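Local atomic coordinates of AT-less polyketide synthase (Streptomyces platensis subsp. rosaceus, PDB entry 4QYR), a protein that probably catalyses, through its ketosynthase domain, decarboxylative chain elongation of carrier-protein-bound acyl groups during isomigrastatin biosynthesis. Residues Glu503-Phe508 with Trp532-Arg538; Ala552-Thr556 with Arg566-Leu570; His380-Leu384 with Glu395-Glu399; Val318-Asp322 with Leu388-Phe394. All coordinates share one frame; numbering follows the deposited sequence.

Contact 1 of 4, residues Glu503-Phe508 with Trp532-Arg538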
loop_
_atom_site.group_PDB
_atom_site.type_symbol
_atom_site.label_atom_id
_atom_site.label_comp_id
_atom_site.label_asym_id
_atom_site.label_seq_id
_atom_site.Cartn_x
_atom_site.Cartn_y
_atom_site.Cartn_z
ATOM N N GLU A 503 -22.581 -20.710 -16.275
ATOM C CA GLU A 503 -22.610 -21.966 -17.013
ATOM C C GLU A 503 -24.029 -22.472 -17.161
ATOM O O GLU A 503 -24.483 -22.680 -18.273
ATOM C CB GLU A 503 -21.734 -23.018 -16.323
ATOM C CG GLU A 503 -20.226 -22.899 -16.606
ATOM C CD GLU A 503 -19.458 -21.976 -15.642
ATOM O OE1 GLU A 503 -20.097 -21.178 -14.912
ATOM O OE2 GLU A 503 -18.201 -22.068 -15.617
ATOM N N ARG A 504 -24.732 -22.652 -16.045
ATOM C CA ARG A 504 -26.118 -23.119 -16.077
ATOM C C ARG A 504 -27.054 -21.907 -16.090
ATOM O O ARG A 504 -26.902 -20.996 -15.280
ATOM C CB ARG A 504 -26.406 -24.029 -14.881
ATOM C CG ARG A 504 -25.914 -25.473 -15.030
ATOM C CD ARG A 504 -26.139 -26.048 -16.432
ATOM N NE ARG A 504 -27.499 -26.571 -16.601
ATOM C CZ ARG A 504 -27.934 -27.238 -17.674
ATOM N NH1 ARG A 504 -27.111 -27.492 -18.683
ATOM N NH2 ARG A 504 -29.192 -27.670 -17.731
ATOM N N ARG A 505 -28.009 -21.890 -17.019
ATOM C CA ARG A 505 -28.848 -20.708 -17.223
ATOM C C ARG A 505 -30.354 -21.005 -17.143
ATOM O O ARG A 505 -30.820 -22.043 -17.601
ATOM C CB ARG A 505 -28.515 -20.052 -18.580
ATOM C CG ARG A 505 -27.050 -19.647 -18.741
ATOM C CD ARG A 505 -26.775 -18.795 -19.992
ATOM N NE ARG A 505 -25.357 -18.402 -20.068
ATOM C CZ ARG A 505 -24.822 -17.593 -20.988
ATOM N NH1 ARG A 505 -25.569 -17.054 -21.947
ATOM N NH2 ARG A 505 -23.523 -17.314 -20.951
ATOM N N LEU A 506 -31.090 -20.075 -16.537
ATOM C CA LEU A 506 -32.561 -20.026 -16.532
ATOM C C LEU A 506 -33.048 -18.729 -17.186
ATOM O O LEU A 506 -32.491 -17.662 -16.936
ATOM C CB LEU A 506 -33.101 -20.098 -15.100
ATOM C CG LEU A 506 -34.590 -19.833 -14.829
ATOM C CD1 LEU A 506 -35.452 -20.806 -15.572
ATOM C CD2 LEU A 506 -34.893 -19.934 -13.347
ATOM N N GLY A 507 -34.096 -18.804 -17.997
ATOM C CA GLY A 507 -34.676 -17.607 -18.580
ATOM C C GLY A 507 -36.165 -17.736 -18.871
ATOM O O GLY A 507 -36.651 -18.834 -19.166
ATOM N N PHE A 508 -36.888 -16.617 -18.797
ATOM C CA PHE A 508 -38.303 -16.580 -19.158
ATOM C C PHE A 508 -38.776 -15.151 -19.345
ATOM O O PHE A 508 -38.008 -14.234 -19.141
ATOM C CB PHE A 508 -39.163 -17.306 -18.118
ATOM C CG PHE A 508 -39.063 -16.757 -16.727
ATOM C CD1 PHE A 508 -40.101 -16.025 -16.185
ATOM C CD2 PHE A 508 -37.962 -17.025 -15.935
ATOM C CE1 PHE A 508 -40.025 -15.540 -14.890
ATOM C CE2 PHE A 508 -37.879 -16.544 -14.640
ATOM C CZ PHE A 508 -38.906 -15.800 -14.117
ATOM N N TRP A 532 -40.976 -21.588 -19.142
ATOM C CA TRP A 532 -39.623 -21.152 -18.827
ATOM C C TRP A 532 -38.625 -22.061 -19.523
ATOM O O TRP A 532 -38.966 -23.164 -19.940
ATOM C CB TRP A 532 -39.382 -21.103 -17.309
ATOM C CG TRP A 532 -39.126 -22.418 -16.598
ATOM C CD1 TRP A 532 -38.006 -23.204 -16.683
ATOM C CD2 TRP A 532 -39.987 -23.054 -15.642
ATOM N NE1 TRP A 532 -38.136 -24.306 -15.867
ATOM C CE2 TRP A 532 -39.339 -24.233 -15.213
ATOM C CE3 TRP A 532 -41.247 -22.747 -15.114
ATOM C CZ2 TRP A 532 -39.913 -25.102 -14.288
ATOM C CZ3 TRP A 532 -41.811 -23.608 -14.197
ATOM C CH2 TRP A 532 -41.148 -24.772 -13.794
ATOM N N HIS A 533 -37.393 -21.584 -19.654
ATOM C CA HIS A 533 -36.364 -22.288 -20.407
ATOM C C HIS A 533 -35.173 -22.645 -19.510
ATOM O O HIS A 533 -35.005 -22.066 -18.446
ATOM C CB HIS A 533 -35.920 -21.431 -21.598
ATOM C CG HIS A 533 -37.042 -21.061 -22.520
ATOM N ND1 HIS A 533 -37.603 -21.954 -23.405
ATOM C CD2 HIS A 533 -37.732 -19.903 -22.664
ATOM C CE1 HIS A 533 -38.577 -21.356 -24.073
ATOM N NE2 HIS A 533 -38.676 -20.114 -23.640
ATOM N N THR A 534 -34.364 -23.608 -19.942
ATOM C CA THR A 534 -33.197 -24.059 -19.186
ATOM C C THR A 534 -32.022 -24.271 -20.135
ATOM O O THR A 534 -32.212 -24.744 -21.260
ATOM C CB THR A 534 -33.515 -25.360 -18.402
ATOM O OG1 THR A 534 -33.972 -25.016 -17.089
ATOM C CG2 THR A 534 -32.295 -26.296 -18.303
ATOM N N GLY A 535 -30.817 -23.904 -19.708
ATOM C CA GLY A 535 -29.659 -24.061 -20.570
ATOM C C GLY A 535 -28.336 -24.229 -19.860
ATOM O O GLY A 535 -28.251 -24.078 -18.642
ATOM N N GLY A 536 -27.291 -24.524 -20.625
ATOM C CA GLY A 536 -25.989 -24.758 -20.031
ATOM C C GLY A 536 -24.787 -24.579 -20.935
ATOM O O GLY A 536 -24.918 -24.448 -22.148
ATOM N N ILE A 537 -23.611 -24.531 -20.309
ATOM C CA ILE A 537 -22.299 -24.569 -20.963
ATOM C C ILE A 537 -21.317 -25.060 -19.895
ATOM O O ILE A 537 -21.742 -25.430 -18.799
ATOM C CB ILE A 537 -21.791 -23.177 -21.477
ATOM C CG1 ILE A 537 -22.929 -22.214 -21.844
ATOM C CG2 ILE A 537 -20.837 -23.365 -22.669
ATOM C CD1 ILE A 537 -22.488 -21.027 -22.657
ATOM N N ARG A 538 -20.020 -25.067 -20.207
ATOM C CA ARG A 538 -18.978 -24.896 -19.186
ATOM C C ARG A 538 -17.651 -24.621 -19.890
ATOM O O ARG A 538 -17.519 -24.912 -21.081
ATOM C CB ARG A 538 -18.861 -26.104 -18.246
ATOM C CG ARG A 538 -17.892 -25.851 -17.090
ATOM C CD ARG A 538 -17.970 -26.883 -15.989
ATOM N NE ARG A 538 -16.693 -26.976 -15.283
ATOM C CZ ARG A 538 -16.228 -28.083 -14.713
ATOM N NH1 ARG A 538 -16.936 -29.205 -14.763
ATOM N NH2 ARG A 538 -15.051 -28.068 -14.100
#
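Arg504 lays its guanidinium group over the backbone of Gly535. The carbonyl oxygen Gly535 O sits over the centre of one guanidinium face, 3.2 Å from the plane. The side chain bends at chi2 (-41°) and again at chi3 (-83°), which folds it back over the opposite strand. Its NH2 then reaches Thr534 CG2 at 3.4 Å. The angle at NE is too poor for a hydrogen bond to Gly535 O, and NE instead makes a salt bridge with Asp462.

On the same sheet face as Thr534, Leu506 and Trp532 meet at an angle, with Leu506 CD1 3.7 Å from Trp532 CD1. Phe508 and Trp532 touch only near their roots, CB to CB at 3.9 Å. On the other face Ile537 CD1 lies loosely over the rim of the Arg505 guanidinium, whose main partner is Trp571, through a hydrogen bond from NH1 to its backbone O and a cation-pi contact.

The strands are antiparallel. Arg505 N bonds to Gly535 O at 2.7 Å, and Gly535 N returns to Arg505 O at 2.8 Å. His533 N bonds to Gly507 O at 2.9 Å.

Strand 504-510 is the middle of a three-stranded antiparallel sheet, beside strand 453-459. Glu503 and Arg504 both face Ala459 there, a classic beta bulge. Helix 513-524 packs on Leu506, Phe508 and Trp532. Helix 564-572 lies against His533, whose NE2 bonds to Asp565.

Contact 2 of 4, residues Ala552-Thr556 with Arg566-Leu570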
loop_
_atom_site.group_PDB
_atom_site.type_symbol
_atom_site.label_atom_id
_atom_site.label_comp_id
_atom_site.label_asym_id
_atom_site.label_seq_id
_atom_site.Cartn_x
_atom_site.Cartn_y
_atom_site.Cartn_z
ATOM N N ALA A 552 -25.341 -12.165 -31.271
ATOM C CA ALA A 552 -25.555 -13.218 -32.258
ATOM C C ALA A 552 -26.584 -12.812 -33.315
ATOM O O ALA A 552 -27.587 -12.170 -32.997
ATOM C CB ALA A 552 -25.982 -14.507 -31.557
ATOM N N PRO A 553 -26.334 -13.193 -34.580
ATOM C CA PRO A 553 -27.144 -12.715 -35.701
ATOM C C PRO A 553 -28.614 -13.045 -35.531
ATOM O O PRO A 553 -29.463 -12.227 -35.895
ATOM C CB PRO A 553 -26.547 -13.457 -36.900
ATOM C CG PRO A 553 -25.872 -14.657 -36.309
ATOM C CD PRO A 553 -25.327 -14.176 -35.017
ATOM N N GLU A 554 -28.910 -14.218 -34.975
ATOM C CA GLU A 554 -30.298 -14.626 -34.802
ATOM C C GLU A 554 -30.973 -13.801 -33.717
ATOM O O GLU A 554 -32.088 -13.316 -33.910
ATOM C CB GLU A 554 -30.420 -16.114 -34.468
ATOM C CG GLU A 554 -31.877 -16.582 -34.510
ATOM C CD GLU A 554 -32.062 -18.066 -34.239
ATOM O OE1 GLU A 554 -31.062 -18.817 -34.230
ATOM O OE2 GLU A 554 -33.226 -18.483 -34.047
ATOM N N VAL A 555 -30.300 -13.642 -32.580
ATOM C CA VAL A 555 -30.825 -12.817 -31.497
ATOM C C VAL A 555 -31.150 -11.414 -32.004
ATOM O O VAL A 555 -32.149 -10.825 -31.601
ATOM C CB VAL A 555 -29.831 -12.711 -30.297
ATOM C CG1 VAL A 555 -30.530 -12.147 -29.077
ATOM C CG2 VAL A 555 -29.253 -14.069 -29.955
ATOM N N THR A 556 -30.309 -10.903 -32.903
ATOM C CA THR A 556 -30.419 -9.527 -33.390
ATOM C C THR A 556 -31.758 -9.248 -34.037
ATOM O O THR A 556 -32.322 -8.157 -33.882
ATOM C CB THR A 556 -29.302 -9.191 -34.394
ATOM O OG1 THR A 556 -28.022 -9.450 -33.803
ATOM C CG2 THR A 556 -29.381 -7.732 -34.822
ATOM N N ARG A 566 -37.764 -16.240 -27.390
ATOM C CA ARG A 566 -36.782 -16.907 -28.221
ATOM C C ARG A 566 -35.379 -16.395 -27.876
ATOM O O ARG A 566 -34.439 -17.177 -27.758
ATOM C CB ARG A 566 -37.114 -16.698 -29.703
ATOM C CG ARG A 566 -36.284 -17.529 -30.668
ATOM C CD ARG A 566 -36.141 -18.971 -30.222
ATOM N NE ARG A 566 -35.258 -19.699 -31.130
ATOM C CZ ARG A 566 -34.686 -20.869 -30.855
ATOM N NH1 ARG A 566 -33.894 -21.449 -31.750
ATOM N NH2 ARG A 566 -34.905 -21.458 -29.687
ATOM N N VAL A 567 -35.245 -15.085 -27.700
ATOM C CA VAL A 567 -33.977 -14.518 -27.249
ATOM C C VAL A 567 -33.549 -15.215 -25.976
ATOM O O VAL A 567 -32.463 -15.792 -25.912
ATOM C CB VAL A 567 -34.071 -13.010 -26.978
ATOM C CG1 VAL A 567 -32.793 -12.518 -26.316
ATOM C CG2 VAL A 567 -34.366 -12.249 -28.271
ATOM N N THR A 568 -34.432 -15.165 -24.979
ATOM C CA THR A 568 -34.248 -15.845 -23.693
ATOM C C THR A 568 -33.759 -17.296 -23.832
ATOM O O THR A 568 -32.777 -17.685 -23.195
ATOM C CB THR A 568 -35.573 -15.811 -22.869
ATOM O OG1 THR A 568 -35.568 -14.680 -21.984
ATOM C CG2 THR A 568 -35.772 -17.083 -22.064
ATOM N N ALA A 569 -34.418 -18.077 -24.686
ATOM C CA ALA A 569 -34.057 -19.479 -24.866
ATOM C C ALA A 569 -32.740 -19.629 -25.636
ATOM O O ALA A 569 -31.995 -20.580 -25.409
ATOM C CB ALA A 569 -35.177 -20.228 -25.571
ATOM N N LEU A 570 -32.449 -18.697 -26.543
ATOM C CA LEU A 570 -31.155 -18.686 -27.224
ATOM C C LEU A 570 -30.041 -18.370 -26.236
ATOM O O LEU A 570 -28.985 -19.013 -26.237
ATOM C CB LEU A 570 -31.137 -17.669 -28.363
ATOM C CG LEU A 570 -31.874 -18.051 -29.646
ATOM C CD1 LEU A 570 -31.885 -16.878 -30.617
ATOM C CD2 LEU A 570 -31.259 -19.285 -30.288
#
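Beside Glu554 and Val555, which touch the second helix, the carbonyl oxygen Ala552 O is gripped twice by Thr556. Thr556 OG1 donates to it at 2.9 Å from above the carbonyl plane, and Thr556 N donates at 3.0 Å. The pair of bonds ties down the first turn of helix 553-561. Helix 553-561 is followed closely by helix 564-572, and the two consecutive helices pack together.

The two helices meet through branched apolar side chains. Val555 and Val567 cross at about a right angle, with their CG1 atoms 3.6 Å apart. Val555 CG2 also approaches Leu570 CD1, at 3.9 Å, the two side chains sliding past each other in opposite directions. Ala575 and Val577, in the loop beyond the second helix, cover Val555 further.

Glu554 is the polar flank. With CG anti to the backbone N (chi1 -171°) its chain runs out extended across Leu570. Its carboxylate carbon CD lies 3.8 Å from Leu570 CD1. The carboxylate ends at the edge of the Arg566 guanidinium, the two planes 57° apart. The ion pair is long, with Glu554 OE2 3.8 Å from Arg566 NE, while Leu570 CD2 sits over one face of that guanidinium, offset toward its rim.

Contact 3 of 4, residues His380-Leu384 with Glu395-Glu399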
loop_
_atom_site.group_PDB
_atom_site.type_symbol
_atom_site.label_atom_id
_atom_site.label_comp_id
_atom_site.label_asym_id
_atom_site.label_seq_id
_atom_site.Cartn_x
_atom_site.Cartn_y
_atom_site.Cartn_z
ATOM N N HIS A 380 -22.111 -0.947 26.758
ATOM C CA HIS A 380 -21.276 -0.946 27.967
ATOM C C HIS A 380 -20.924 0.459 28.421
ATOM O O HIS A 380 -19.895 0.691 29.039
ATOM C CB HIS A 380 -19.989 -1.734 27.742
ATOM C CG HIS A 380 -20.180 -2.986 26.952
ATOM N ND1 HIS A 380 -19.935 -3.054 25.597
ATOM C CD2 HIS A 380 -20.596 -4.218 27.325
ATOM C CE1 HIS A 380 -20.184 -4.278 25.169
ATOM N NE2 HIS A 380 -20.586 -5.004 26.199
ATOM N N CYS A 381 -21.796 1.398 28.116
ATOM C CA CYS A 381 -21.430 2.786 28.222
ATOM C C CYS A 381 -22.360 3.502 29.192
ATOM O O CYS A 381 -22.686 4.675 29.011
ATOM C CB CYS A 381 -21.467 3.423 26.834
ATOM S SG CYS A 381 -20.573 4.946 26.724
ATOM N N ASP A 382 -22.782 2.789 30.230
ATOM C CA ASP A 382 -23.720 3.357 31.192
ATOM C C ASP A 382 -23.072 4.459 32.016
ATOM O O ASP A 382 -23.698 5.473 32.304
ATOM C CB ASP A 382 -24.293 2.266 32.107
ATOM C CG ASP A 382 -24.928 1.121 31.325
ATOM O OD1 ASP A 382 -25.745 1.400 30.419
ATOM O OD2 ASP A 382 -24.612 -0.055 31.615
ATOM N N ARG A 383 -21.813 4.267 32.377
ATOM C CA ARG A 383 -21.077 5.284 33.113
ATOM C C ARG A 383 -19.986 5.894 32.221
ATOM O O ARG A 383 -18.999 5.229 31.890
ATOM C CB ARG A 383 -20.479 4.673 34.377
ATOM C CG ARG A 383 -19.757 5.648 35.264
ATOM C CD ARG A 383 -20.713 6.271 36.246
ATOM N NE ARG A 383 -21.460 5.271 37.002
ATOM C CZ ARG A 383 -21.671 5.337 38.317
ATOM N NH1 ARG A 383 -21.173 6.349 39.019
ATOM N NH2 ARG A 383 -22.371 4.387 38.935
ATOM N N LEU A 384 -20.164 7.148 31.813
ATOM C CA LEU A 384 -19.264 7.757 30.831
ATOM C C LEU A 384 -17.856 7.979 31.374
ATOM O O LEU A 384 -17.638 7.980 32.586
ATOM C CB LEU A 384 -19.816 9.096 30.341
ATOM C CG LEU A 384 -21.034 9.180 29.417
ATOM C CD1 LEU A 384 -21.002 10.498 28.658
ATOM C CD2 LEU A 384 -21.103 8.019 28.447
ATOM N N GLU A 395 -22.280 14.328 21.938
ATOM C CA GLU A 395 -23.074 13.430 22.754
ATOM C C GLU A 395 -22.877 11.978 22.324
ATOM O O GLU A 395 -22.886 11.667 21.137
ATOM C CB GLU A 395 -24.542 13.828 22.660
ATOM C CG GLU A 395 -25.449 13.208 23.699
ATOM C CD GLU A 395 -26.911 13.590 23.484
ATOM O OE1 GLU A 395 -27.186 14.783 23.211
ATOM O OE2 GLU A 395 -27.786 12.699 23.583
ATOM N N VAL A 396 -22.684 11.086 23.286
ATOM C CA VAL A 396 -22.678 9.670 22.978
ATOM C C VAL A 396 -24.109 9.178 22.875
ATOM O O VAL A 396 -24.919 9.452 23.749
ATOM C CB VAL A 396 -21.954 8.854 24.035
ATOM C CG1 VAL A 396 -22.034 7.376 23.689
ATOM C CG2 VAL A 396 -20.525 9.313 24.164
ATOM N N VAL A 397 -24.424 8.463 21.799
ATOM C CA VAL A 397 -25.748 7.873 21.607
ATOM C C VAL A 397 -25.863 6.554 22.332
ATOM O O VAL A 397 -25.335 5.544 21.866
ATOM C CB VAL A 397 -26.046 7.624 20.121
ATOM C CG1 VAL A 397 -27.434 7.004 19.945
ATOM C CG2 VAL A 397 -25.917 8.913 19.339
ATOM N N ARG A 398 -26.551 6.545 23.463
ATOM C CA ARG A 398 -26.686 5.312 24.225
ATOM C C ARG A 398 -28.118 4.810 24.112
ATOM O O ARG A 398 -28.513 3.840 24.763
ATOM C CB ARG A 398 -26.284 5.551 25.678
ATOM C CG ARG A 398 -24.902 6.143 25.808
ATOM C CD ARG A 398 -24.545 6.428 27.252
ATOM N NE ARG A 398 -25.157 7.652 27.765
ATOM C CZ ARG A 398 -24.981 8.106 29.005
ATOM N NH1 ARG A 398 -24.210 7.440 29.849
ATOM N NH2 ARG A 398 -25.569 9.224 29.401
ATOM N N GLU A 399 -28.882 5.489 23.260
ATOM C CA GLU A 399 -30.316 5.278 23.131
ATOM C C GLU A 399 -30.710 5.319 21.658
ATOM O O GLU A 399 -30.477 6.319 20.980
ATOM C CB GLU A 399 -31.099 6.349 23.905
ATOM C CG GLU A 399 -30.836 7.846 23.512
ATOM C CD GLU A 399 -29.440 8.409 23.877
ATOM O OE1 GLU A 399 -28.546 7.642 24.275
ATOM O OE2 GLU A 399 -29.232 9.643 23.772
#
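Arg398 reaches across to the loop 380-384 and makes most of this contact. From CB the chain heads toward the loop, with CG beside the backbone N and anti to the carbonyl carbon (chi1 -55°). CG comes within 4.2 Å of Cys381 O. CD sits closer to the same oxygen, 3.1 Å from Cys381 O, and also nears Leu384 CD2. A bend at chi3 (-78°) then turns the chain at NE, which lies about equally far from Cys381 O and Leu384 CD2.

At the tip, Arg398 NH1 donates to Cys381 O at 3.3 Å in a nearly straight bond, 177° at the hydrogen. The oxygen lies in the guanidinium plane and NH1 lies in the carbonyl plane. Asp382 O is also near NH1, at the guanidinium edge, but the angle is too poor for a bond. Over one face of the group lies Leu384, with CD2 3.5 Å from Arg398 NH1.

Next to this bond, Cys381 SG makes a loose apolar contact with Val396 CG1, at 4.2 Å. Phe227 also touches Cys381, and Val396 packs on Leu344. Here the loop leading into strand 394-396 is fastened to the residues leaving it, at the outer edge of the mixed beta sheet of the thiolase-fold ketosynthase core.

Contact 4 of 4, residues Val318-Asp322 with Leu388-Phe394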
loop_
_atom_site.group_PDB
_atom_site.type_symbol
_atom_site.label_atom_id
_atom_site.label_comp_id
_atom_site.label_asym_id
_atom_site.label_seq_id
_atom_site.Cartn_x
_atom_site.Cartn_y
_atom_site.Cartn_z
ATOM N N VAL A 318 -11.620 12.036 21.374
ATOM C CA VAL A 318 -12.778 12.913 21.500
ATOM C C VAL A 318 -12.383 14.359 21.745
ATOM O O VAL A 318 -13.033 15.273 21.250
ATOM C CB VAL A 318 -13.721 12.461 22.619
ATOM C CG1 VAL A 318 -14.861 13.439 22.764
ATOM C CG2 VAL A 318 -14.284 11.090 22.304
ATOM N N ASN A 319 -11.313 14.577 22.494
ATOM C CA ASN A 319 -10.821 15.933 22.658
ATOM C C ASN A 319 -10.231 16.450 21.360
ATOM O O ASN A 319 -10.371 17.615 21.041
ATOM C CB ASN A 319 -9.792 16.010 23.773
ATOM C CG ASN A 319 -10.414 15.907 25.143
ATOM O OD1 ASN A 319 -11.327 16.659 25.494
ATOM N ND2 ASN A 319 -9.929 14.960 25.930
ATOM N N ALA A 320 -9.578 15.585 20.593
ATOM C CA ALA A 320 -8.988 16.029 19.335
ATOM C C ALA A 320 -10.087 16.426 18.343
ATOM O O ALA A 320 -9.956 17.375 17.572
ATOM C CB ALA A 320 -8.107 14.950 18.757
ATOM N N LEU A 321 -11.183 15.690 18.395
ATOM C CA LEU A 321 -12.345 15.941 17.569
ATOM C C LEU A 321 -12.978 17.280 17.929
ATOM O O LEU A 321 -13.349 18.068 17.061
ATOM C CB LEU A 321 -13.328 14.801 17.770
ATOM C CG LEU A 321 -14.413 14.468 16.766
ATOM C CD1 LEU A 321 -13.844 14.515 15.387
ATOM C CD2 LEU A 321 -14.900 13.063 17.079
ATOM N N ASP A 322 -13.092 17.533 19.228
ATOM C CA ASP A 322 -13.616 18.794 19.712
ATOM C C ASP A 322 -12.729 19.936 19.269
ATOM O O ASP A 322 -13.193 20.935 18.727
ATOM C CB ASP A 322 -13.727 18.788 21.236
ATOM C CG ASP A 322 -14.642 19.883 21.751
ATOM O OD1 ASP A 322 -15.695 20.125 21.108
ATOM O OD2 ASP A 322 -14.325 20.498 22.795
ATOM N N LEU A 388 -13.792 12.903 28.968
ATOM C CA LEU A 388 -14.493 13.450 27.825
ATOM C C LEU A 388 -14.796 14.903 28.144
ATOM O O LEU A 388 -14.904 15.269 29.318
ATOM C CB LEU A 388 -15.772 12.665 27.536
ATOM C CG LEU A 388 -15.546 11.165 27.385
ATOM C CD1 LEU A 388 -16.858 10.457 27.175
ATOM C CD2 LEU A 388 -14.579 10.898 26.242
ATOM N N PRO A 389 -14.925 15.739 27.108
ATOM C CA PRO A 389 -15.140 17.168 27.323
ATOM C C PRO A 389 -16.466 17.442 28.014
ATOM O O PRO A 389 -17.472 16.780 27.724
ATOM C CB PRO A 389 -15.140 17.741 25.904
ATOM C CG PRO A 389 -14.462 16.715 25.077
ATOM C CD PRO A 389 -14.860 15.415 25.677
ATOM N N LEU A 390 -16.454 18.411 28.923
ATOM C CA LEU A 390 -17.649 18.812 29.647
ATOM C C LEU A 390 -18.430 19.839 28.834
ATOM O O LEU A 390 -19.581 20.155 29.140
ATOM C CB LEU A 390 -17.268 19.391 31.007
ATOM C CG LEU A 390 -16.436 18.504 31.930
ATOM C CD1 LEU A 390 -15.040 19.078 32.068
ATOM C CD2 LEU A 390 -17.097 18.405 33.291
ATOM N N ASP A 391 -17.791 20.338 27.778
ATOM C CA ASP A 391 -18.275 21.492 27.024
ATOM C C ASP A 391 -19.526 21.238 26.175
ATOM O O ASP A 391 -19.999 22.144 25.493
ATOM C CB ASP A 391 -17.148 22.011 26.127
ATOM C CG ASP A 391 -15.995 22.610 26.924
ATOM O OD1 ASP A 391 -16.249 23.280 27.951
ATOM O OD2 ASP A 391 -14.829 22.394 26.527
ATOM N N GLY A 392 -20.055 20.016 26.216
ATOM C CA GLY A 392 -21.280 19.678 25.505
ATOM C C GLY A 392 -21.227 19.739 23.980
ATOM O O GLY A 392 -22.248 19.975 23.327
ATOM N N GLY A 393 -20.045 19.518 23.406
ATOM C CA GLY A 393 -19.881 19.577 21.967
ATOM C C GLY A 393 -20.313 18.295 21.285
ATOM O O GLY A 393 -20.731 18.312 20.127
ATOM N N PHE A 394 -20.209 17.184 22.011
ATOM C CA PHE A 394 -20.463 15.851 21.466
ATOM C C PHE A 394 -21.227 14.964 22.431
ATOM O O PHE A 394 -20.852 14.835 23.594
ATOM C CB PHE A 394 -19.159 15.148 21.111
ATOM C CG PHE A 394 -18.454 15.738 19.938
ATOM C CD1 PHE A 394 -18.554 15.142 18.689
ATOM C CD2 PHE A 394 -17.673 16.878 20.079
ATOM C CE1 PHE A 394 -17.901 15.676 17.598
ATOM C CE2 PHE A 394 -17.020 17.421 18.994
ATOM C CZ PHE A 394 -17.131 16.815 17.747
#
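Helix 313-331 of the thiolase-fold ketosynthase core here meets the loop that leads into edge strand 394-396. The contact runs along one side of the helix, from Val318 to Asp322.

At the start of segment 388-394, Val318 points its two methyl groups at different partners. CG1, anti to the backbone N (chi1 177°), touches Pro389 CD at 3.5 Å. CG2 meets Leu388 CD2 at 4.0 Å. The Asn319 side chain crosses the same proline obliquely, with Asn319 OD1 3.2 Å from Pro389 CG. Its ND2 has a weak hydrogen bond with His387 O. The proline ring thus fits against two successive helix residues.

At the other end Phe394 reaches back to the helix. Leu321 stands at about a right angle to it, with Leu321 CG 3.7 Å from Phe394 CZ. Asp322 approaches the ring at its edge: OD1 lies in the ring plane, 3.7 Å from Phe394 CE2. The carboxylate plane is 84° from the ring plane. Leu344 of strand 342-345 also touches Val318 and Leu321, and Cys342 touches Phe394.

No hydrogen bond joins the two segments, so apolar contact carries most of the join. The polar groups that take part are the Asn319 amide and the Asp322 carboxylate. The edge-on approach of Asp322 would set negative charge against the slightly positive ring hydrogens. OD2 has its own counter-charge in Arg326, which would probably also ease the nearness of the poorly ordered Asp391, whose OD2 lies 4.2 Å from Asp322 OD2.

In the fold
The contacts form two groups on opposite sides of the chain's centre. Contacts 3 and 4 belong to the ketosynthase core, with centres about 14 Å apart. Their segments alternate along the chain, and both involve edge strand 394-396 of the mixed sheet and the loop before it. Contact 4 sets that loop on helix 313-331, while contact 3 pins it to the strand's exit. Contacts 1 and 2 come later, in series, with centres about 13 Å apart. They touch where Thr568 and Ala569 pack on Gly507 and His533. Centres of the two groups lie about 54 to 64 Å apart. Contact 1 lies in the small three-stranded sheet, which is distinct from the mixed core sheet edged by strand 394-396.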